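Cap5O (PDB 3OJO) probably oxidises UDP-N-acetyl-mannosamine with NAD as electron acceptor, as a dehydrogenase of capsular polysaccharide biosynthesis. Local coordinates at residues S114-L119 with E145-T150; L270-D273 with I277-K280; K311-N316 with H400-D405. All coordinates share one frame; numbering follows the deposited sequence.

Contact 1. Residues S114-L119 with E145-T150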
# COMPACT_ATOMS: atom_id res chain seq x y z
N SER B 114 -23.85 -25.30 18.03
CA SER B 114 -25.14 -25.02 18.68
C SER B 114 -26.32 -25.20 17.71
O SER B 114 -27.43 -25.53 18.12
CB SER B 114 -25.15 -23.60 19.24
OG SER B 114 -25.49 -22.61 18.28
N ILE B 115 -26.04 -24.98 16.42
CA ILE B 115 -26.95 -25.01 15.28
C ILE B 115 -27.16 -26.44 14.73
O ILE B 115 -28.28 -26.77 14.32
CB ILE B 115 -26.34 -24.01 14.25
CG1 ILE B 115 -27.00 -22.64 14.38
CG2 ILE B 115 -26.19 -24.52 12.79
CD1 ILE B 115 -26.30 -21.54 13.58
N LEU B 116 -26.10 -27.26 14.72
CA LEU B 116 -26.05 -28.63 14.20
C LEU B 116 -27.22 -29.55 14.58
O LEU B 116 -27.82 -30.12 13.65
CB LEU B 116 -24.71 -29.31 14.51
CG LEU B 116 -23.44 -28.74 13.92
CD1 LEU B 116 -22.29 -29.67 14.18
CD2 LEU B 116 -23.58 -28.43 12.41
N PRO B 117 -27.61 -29.72 15.88
CA PRO B 117 -28.74 -30.61 16.21
C PRO B 117 -30.10 -30.20 15.63
O PRO B 117 -31.02 -31.00 15.63
CB PRO B 117 -28.79 -30.59 17.74
CG PRO B 117 -27.49 -30.06 18.17
CD PRO B 117 -27.04 -29.13 17.12
N PHE B 118 -30.23 -28.95 15.16
CA PHE B 118 -31.49 -28.42 14.64
C PHE B 118 -31.56 -28.42 13.12
O PHE B 118 -32.61 -28.08 12.56
CB PHE B 118 -31.74 -27.01 15.21
CG PHE B 118 -31.65 -26.97 16.72
CD1 PHE B 118 -32.75 -27.28 17.51
CD2 PHE B 118 -30.45 -26.65 17.36
CE1 PHE B 118 -32.66 -27.28 18.90
CE2 PHE B 118 -30.36 -26.65 18.75
CZ PHE B 118 -31.46 -26.95 19.51
N LEU B 119 -30.47 -28.82 12.45
CA LEU B 119 -30.35 -28.82 10.99
C LEU B 119 -31.27 -29.80 10.28
O LEU B 119 -31.33 -30.97 10.63
CB LEU B 119 -28.91 -29.04 10.54
CG LEU B 119 -27.97 -27.83 10.62
CD1 LEU B 119 -26.60 -28.19 10.10
CD2 LEU B 119 -28.52 -26.66 9.83
N GLU B 145 -20.76 -31.97 6.29
CA GLU B 145 -20.70 -33.20 5.50
C GLU B 145 -20.56 -34.46 6.36
O GLU B 145 -20.96 -35.55 5.93
CB GLU B 145 -19.64 -33.11 4.40
CG GLU B 145 -20.18 -32.37 3.18
CD GLU B 145 -19.23 -32.13 2.03
OE1 GLU B 145 -18.00 -32.03 2.28
OE2 GLU B 145 -19.70 -32.03 0.87
N ASN B 146 -20.08 -34.30 7.61
CA ASN B 146 -19.95 -35.37 8.60
C ASN B 146 -21.32 -35.86 9.05
O ASN B 146 -21.45 -37.01 9.48
CB ASN B 146 -19.13 -34.91 9.80
CG ASN B 146 -18.09 -35.92 10.20
OD1 ASN B 146 -18.20 -36.59 11.24
ND2 ASN B 146 -17.09 -36.10 9.34
N LEU B 147 -22.35 -34.98 8.96
CA LEU B 147 -23.77 -35.27 9.23
C LEU B 147 -24.34 -35.72 7.88
O LEU B 147 -23.63 -35.55 6.89
CB LEU B 147 -24.47 -33.98 9.67
CG LEU B 147 -23.83 -33.19 10.81
CD1 LEU B 147 -24.51 -31.86 11.01
CD2 LEU B 147 -23.88 -33.97 12.10
N GLY B 148 -25.59 -36.14 7.78
CA GLY B 148 -26.13 -36.57 6.49
C GLY B 148 -26.38 -35.44 5.50
O GLY B 148 -27.52 -35.27 5.05
N PHE B 149 -25.33 -34.65 5.16
CA PHE B 149 -25.49 -33.49 4.29
C PHE B 149 -24.52 -33.33 3.11
O PHE B 149 -23.35 -33.71 3.22
CB PHE B 149 -25.55 -32.19 5.11
CG PHE B 149 -26.83 -31.95 5.88
CD1 PHE B 149 -27.99 -31.54 5.23
CD2 PHE B 149 -26.87 -32.09 7.27
CE1 PHE B 149 -29.18 -31.32 5.94
CE2 PHE B 149 -28.06 -31.86 7.98
CZ PHE B 149 -29.20 -31.46 7.31
N THR B 150 -25.04 -32.75 2.01
CA THR B 150 -24.35 -32.46 0.75
C THR B 150 -24.55 -30.97 0.46
O THR B 150 -25.69 -30.51 0.31
CB THR B 150 -24.81 -33.42 -0.37
OG1 THR B 150 -24.41 -34.74 -0.00
CG2 THR B 150 -24.22 -33.08 -1.74
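Leu-147 and Phe-149 face Leu-116 and Leu-119, and a short backbone bond links the first two: Phe-149 N donates to Leu-147 O at 2.6 Å. This closes an inverse gamma turn centred on Gly-148. Leu-147 and Phe-149 flank the turn, and both start toward 114-119. The opposing segment has a bond of its own, Leu-119 N to Leu-116 O at 3.2 Å, at the end of a 3-10 segment. The contact itself is apolar. Leu-116 and Leu-147 cross at about a right angle and meet through one methyl each, CD2 of Leu-116 against CD1 of Leu-147 at 3.8 Å. In Leu-147 CG lies anti to the carbonyl carbon (chi1 -52°), which sends the branch across to Leu-116. The same CD1 of Leu-147 is 4.3 Å from CD1 of Leu-119, a looser touch. Leu-119 lends its CB to the Phe-149 ring, where it stands 3.9 Å from CE2 in an oblique approach. The carbonyl O of Leu-119 lies in the plane of this ring, at its edge and 4.0 Å from Phe-149 CZ. Lys-121 adds a cation-pi contact to the ring and a hydrogen bond from NZ to Gly-148 O, so it ties the turn to the chain just beyond Leu-119. The contact is a small surface patch of the NAD-binding Rossmann domain. It joins the end of helix 106-115 to the loop after helix 135-145. Leu-116 also rests on Val-143 of helix 135-145, and Leu-119 touches Phe-87 of strand 86-89 and Ile-125 of strand 124-127.

Contact 2. Residues L270-D273 with I277-K280; sequences LAVD and IIAK
Ile-277 makes the closest approach to 270-273, through the end of its longer branch. Its CD1 lies 3.3 Å from Ala-271 O and 3.6 Å from Val-272 CA. The same methyl meets Val-272 CG1 at 3.7 Å, where the two side chains cross at about a right angle. One carbon further back, Ile-277 CG1 packs 3.3 Å from Asp-273 OD1. In Ile-277 the CG1 branch sits between the backbone N and the carbonyl carbon (chi1 56°), and from there it extends over the backbone of 271-273. Ile-278 closes the other part of the contact. Its CD1 touches Asp-273 O at 3.6 Å and Val-272 CB at 4.1 Å. Val-272 therefore has a methyl from each isoleucine against it.

Two local features position this first shell. Val-272 N bonds to Leu-270 O at 2.8 Å, which closes an inverse gamma turn centred on Ala-271. With chi1 at 77°, the carboxylate of Asp-273 swings toward the start of helix 275-280, and OD2 makes a weak hydrogen bond to Phe-276 N. Val-272 O accepts from Ser-102 OG, next to the disulfide between Cys-103 and Cys-269 that immediately precedes the loop.

The whole is a buried loop-to-helix junction in the central domain, leading from 270-273 into helix 275-280. The second subunit lies against it, with its Ile-235 on Ile-277 and its Leu-239 on Asp-273. Within the chain, helix 208-238 backs Leu-270 and Ala-271 and holds Ala-271 N through Thr-220 OG1, while helix 286-312 packs on Leu-270.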
# COMPACT_ATOMS: atom_id res chain seq x y z
N LEU B 270 -6.29 -9.79 10.06
CA LEU B 270 -5.76 -9.86 8.70
C LEU B 270 -5.93 -11.15 7.87
O LEU B 270 -6.41 -12.15 8.39
CB LEU B 270 -4.30 -9.38 8.68
CG LEU B 270 -3.97 -8.10 9.39
CD1 LEU B 270 -2.51 -7.77 9.20
CD2 LEU B 270 -4.84 -6.93 8.92
N ALA B 271 -5.50 -11.09 6.57
CA ALA B 271 -5.52 -12.15 5.54
C ALA B 271 -4.53 -13.30 5.83
O ALA B 271 -3.80 -13.77 4.94
CB ALA B 271 -5.27 -11.54 4.16
N VAL B 272 -4.52 -13.78 7.08
CA VAL B 272 -3.66 -14.87 7.50
C VAL B 272 -4.43 -15.92 8.25
O VAL B 272 -5.06 -15.62 9.27
CB VAL B 272 -2.38 -14.42 8.25
CG1 VAL B 272 -1.29 -13.96 7.27
CG2 VAL B 272 -2.68 -13.33 9.28
N ASP B 273 -4.44 -17.15 7.72
CA ASP B 273 -5.08 -18.26 8.40
C ASP B 273 -4.04 -18.80 9.41
O ASP B 273 -2.85 -18.91 9.07
CB ASP B 273 -5.62 -19.32 7.42
CG ASP B 273 -4.57 -20.23 6.82
OD1 ASP B 273 -4.03 -19.89 5.75
OD2 ASP B 273 -4.29 -21.29 7.43
N ILE B 277 -0.57 -20.46 6.28
CA ILE B 277 0.37 -19.35 6.05
C ILE B 277 1.07 -18.72 7.27
O ILE B 277 1.52 -17.57 7.22
CB ILE B 277 -0.18 -18.31 5.02
CG1 ILE B 277 -1.56 -17.77 5.47
CG2 ILE B 277 -0.21 -18.92 3.60
CD1 ILE B 277 -2.03 -16.58 4.78
N ILE B 278 1.19 -19.50 8.37
CA ILE B 278 1.89 -19.13 9.61
C ILE B 278 2.64 -20.38 10.10
O ILE B 278 3.86 -20.33 10.30
CB ILE B 278 1.00 -18.51 10.74
CG1 ILE B 278 0.24 -17.25 10.26
CG2 ILE B 278 1.84 -18.20 12.00
CD1 ILE B 278 -0.84 -16.76 11.18
N ALA B 279 1.91 -21.50 10.28
CA ALA B 279 2.45 -22.78 10.72
C ALA B 279 3.14 -23.57 9.59
O ALA B 279 4.08 -24.30 9.88
CB ALA B 279 1.36 -23.62 11.36
N LYS B 280 2.68 -23.41 8.33
CA LYS B 280 3.27 -24.17 7.21
C LYS B 280 4.09 -23.40 6.16
O LYS B 280 4.95 -24.02 5.52
CB LYS B 280 2.25 -25.13 6.57
CG LYS B 280 1.62 -26.17 7.51
CD LYS B 280 2.60 -26.94 8.45
CE LYS B 280 3.49 -27.97 7.77
NZ LYS B 280 4.44 -28.59 8.74

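Contact 3. Residues K311-N316 with H400-D405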
# COMPACT_ATOMS: atom_id res chain seq x y z
N LYS B 311 10.88 14.88 30.22
CA LYS B 311 12.25 15.05 30.71
C LYS B 311 12.62 16.53 30.60
O LYS B 311 13.11 17.11 31.57
CB LYS B 311 13.22 14.16 29.90
CG LYS B 311 14.69 14.37 30.24
CD LYS B 311 15.64 14.05 29.06
CE LYS B 311 15.44 14.84 27.77
NZ LYS B 311 15.48 16.31 27.99
N ALA B 312 12.36 17.15 29.43
CA ALA B 312 12.62 18.55 29.13
C ALA B 312 11.73 19.52 29.93
O ALA B 312 12.06 20.71 30.02
CB ALA B 312 12.46 18.81 27.64
N LEU B 313 10.62 19.03 30.51
CA LEU B 313 9.69 19.86 31.28
C LEU B 313 9.60 19.48 32.76
O LEU B 313 9.95 18.36 33.15
CB LEU B 313 8.29 19.84 30.64
CG LEU B 313 8.11 20.55 29.29
CD1 LEU B 313 6.82 20.10 28.61
CD2 LEU B 313 8.09 22.05 29.46
N SER B 314 9.14 20.43 33.60
CA SER B 314 8.96 20.19 35.03
C SER B 314 7.58 19.54 35.23
O SER B 314 6.57 20.06 34.77
CB SER B 314 9.08 21.49 35.82
OG SER B 314 8.21 22.50 35.32
N GLY B 315 7.59 18.37 35.86
CA GLY B 315 6.38 17.59 36.11
C GLY B 315 6.46 16.15 35.63
O GLY B 315 7.40 15.77 34.91
N ASN B 316 5.48 15.35 36.04
CA ASN B 316 5.35 13.93 35.72
C ASN B 316 4.00 13.63 35.04
O ASN B 316 3.85 12.58 34.41
CB ASN B 316 5.46 13.10 37.01
CG ASN B 316 6.86 12.75 37.42
OD1 ASN B 316 7.86 13.23 36.86
ND2 ASN B 316 6.98 11.88 38.41
N HIS B 400 2.14 23.04 31.99
CA HIS B 400 2.79 23.41 30.73
C HIS B 400 1.80 23.14 29.62
O HIS B 400 1.35 22.01 29.47
CB HIS B 400 4.07 22.59 30.51
CG HIS B 400 5.11 22.77 31.56
ND1 HIS B 400 5.93 23.88 31.60
CD2 HIS B 400 5.45 21.95 32.59
CE1 HIS B 400 6.72 23.72 32.64
NE2 HIS B 400 6.48 22.56 33.27
N LYS B 401 1.42 24.17 28.86
CA LYS B 401 0.46 24.02 27.76
C LYS B 401 1.11 23.43 26.48
O LYS B 401 1.37 24.16 25.51
CB LYS B 401 -0.30 25.33 27.50
CG LYS B 401 -1.25 25.74 28.63
CD LYS B 401 -2.01 27.01 28.27
CE LYS B 401 -2.55 27.73 29.49
NZ LYS B 401 -3.35 28.93 29.12
N VAL B 402 1.39 22.11 26.50
CA VAL B 402 1.96 21.40 25.35
C VAL B 402 1.10 20.20 24.92
O VAL B 402 0.62 19.45 25.76
CB VAL B 402 3.49 21.09 25.40
CG1 VAL B 402 4.30 22.27 25.93
CG2 VAL B 402 3.80 19.82 26.18
N ILE B 403 0.88 20.07 23.60
CA ILE B 403 0.09 19.00 22.99
C ILE B 403 0.93 18.21 21.98
O ILE B 403 1.48 18.80 21.05
CB ILE B 403 -1.19 19.56 22.30
CG1 ILE B 403 -2.14 20.25 23.29
CG2 ILE B 403 -1.93 18.45 21.50
CD1 ILE B 403 -3.30 20.97 22.66
N PHE B 404 0.99 16.86 22.15
CA PHE B 404 1.59 15.95 21.17
C PHE B 404 0.44 15.10 20.60
O PHE B 404 -0.10 14.21 21.26
CB PHE B 404 2.73 15.07 21.72
CG PHE B 404 3.31 14.11 20.70
CD1 PHE B 404 3.43 14.47 19.36
CD2 PHE B 404 3.74 12.85 21.08
CE1 PHE B 404 3.94 13.58 18.42
CE2 PHE B 404 4.26 11.96 20.14
CZ PHE B 404 4.37 12.34 18.82
N ASP B 405 0.03 15.46 19.37
CA ASP B 405 -1.09 14.83 18.69
C ASP B 405 -0.60 13.77 17.71
O ASP B 405 -0.04 14.09 16.66
CB ASP B 405 -1.97 15.91 18.04
CG ASP B 405 -3.27 15.45 17.43
OD1 ASP B 405 -3.70 14.31 17.72
OD2 ASP B 405 -3.88 16.24 16.69
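The imidazole of His-400 is held in two directions by two consecutive residues, Leu-313 over a face and Ser-314 at the edge. Leu-313 and His-400 run antiparallel alongside each other. This lays Leu-313 CD2 over the ring, 3.7 Å from the His-400 centroid and 17° off the ring normal, a CH-pi contact. The methyl is not centred but displaced to one side of the ring, and its nearest ring atom is His-400 ND1 at 3.5 Å from Leu-313 CD2. Ser-314 comes in near the ring plane. Its OG and His-400 NE2 share a hydrogen bond of 2.7 Å. In Ser-314 OG stands between the backbone N and the carbonyl carbon (chi1 54°), which points the hydroxyl at NE2. The carbonyl O of Ser-314 also lies at the ring edge, in plane, and it accepts a hydrogen bond from Ser-376 OG. The second methyl of Leu-313 goes to the strand: CD1 meets Val-402 CG2 tip to tip at 3.9 Å. Leu-313 thus bridges the histidine and the first residue of strand 402-405. The contact fastens the turn after helix 286-312 to the start of strand 402-405. That strand belongs to the five-stranded parallel sheet of the UDP-binding domain, a Rossmann-like alpha/beta fold.

How the contacts relate
The three contacts follow one another along the chain without touching. Contact 1 is in the NAD-binding domain, contact 2 in the central domain, and contact 3 between the end of helix 286-312 and strand 402-405 of the UDP-binding domain. Contacts 1 and 3 lie on opposite sides of the chain's centre, 61 Å apart between centres. Contact 2 is closer to each of them than they are to one another, its centre 28 Å from contact 1's and 42 Å from contact 3's. The side chain of Ala-271 is about 9 Å from that of the NAD-binding residue Thr-130. The side chain of Leu-116 is about 12 Å from bound NAD. Contact 3 lies away from the NAD-binding site.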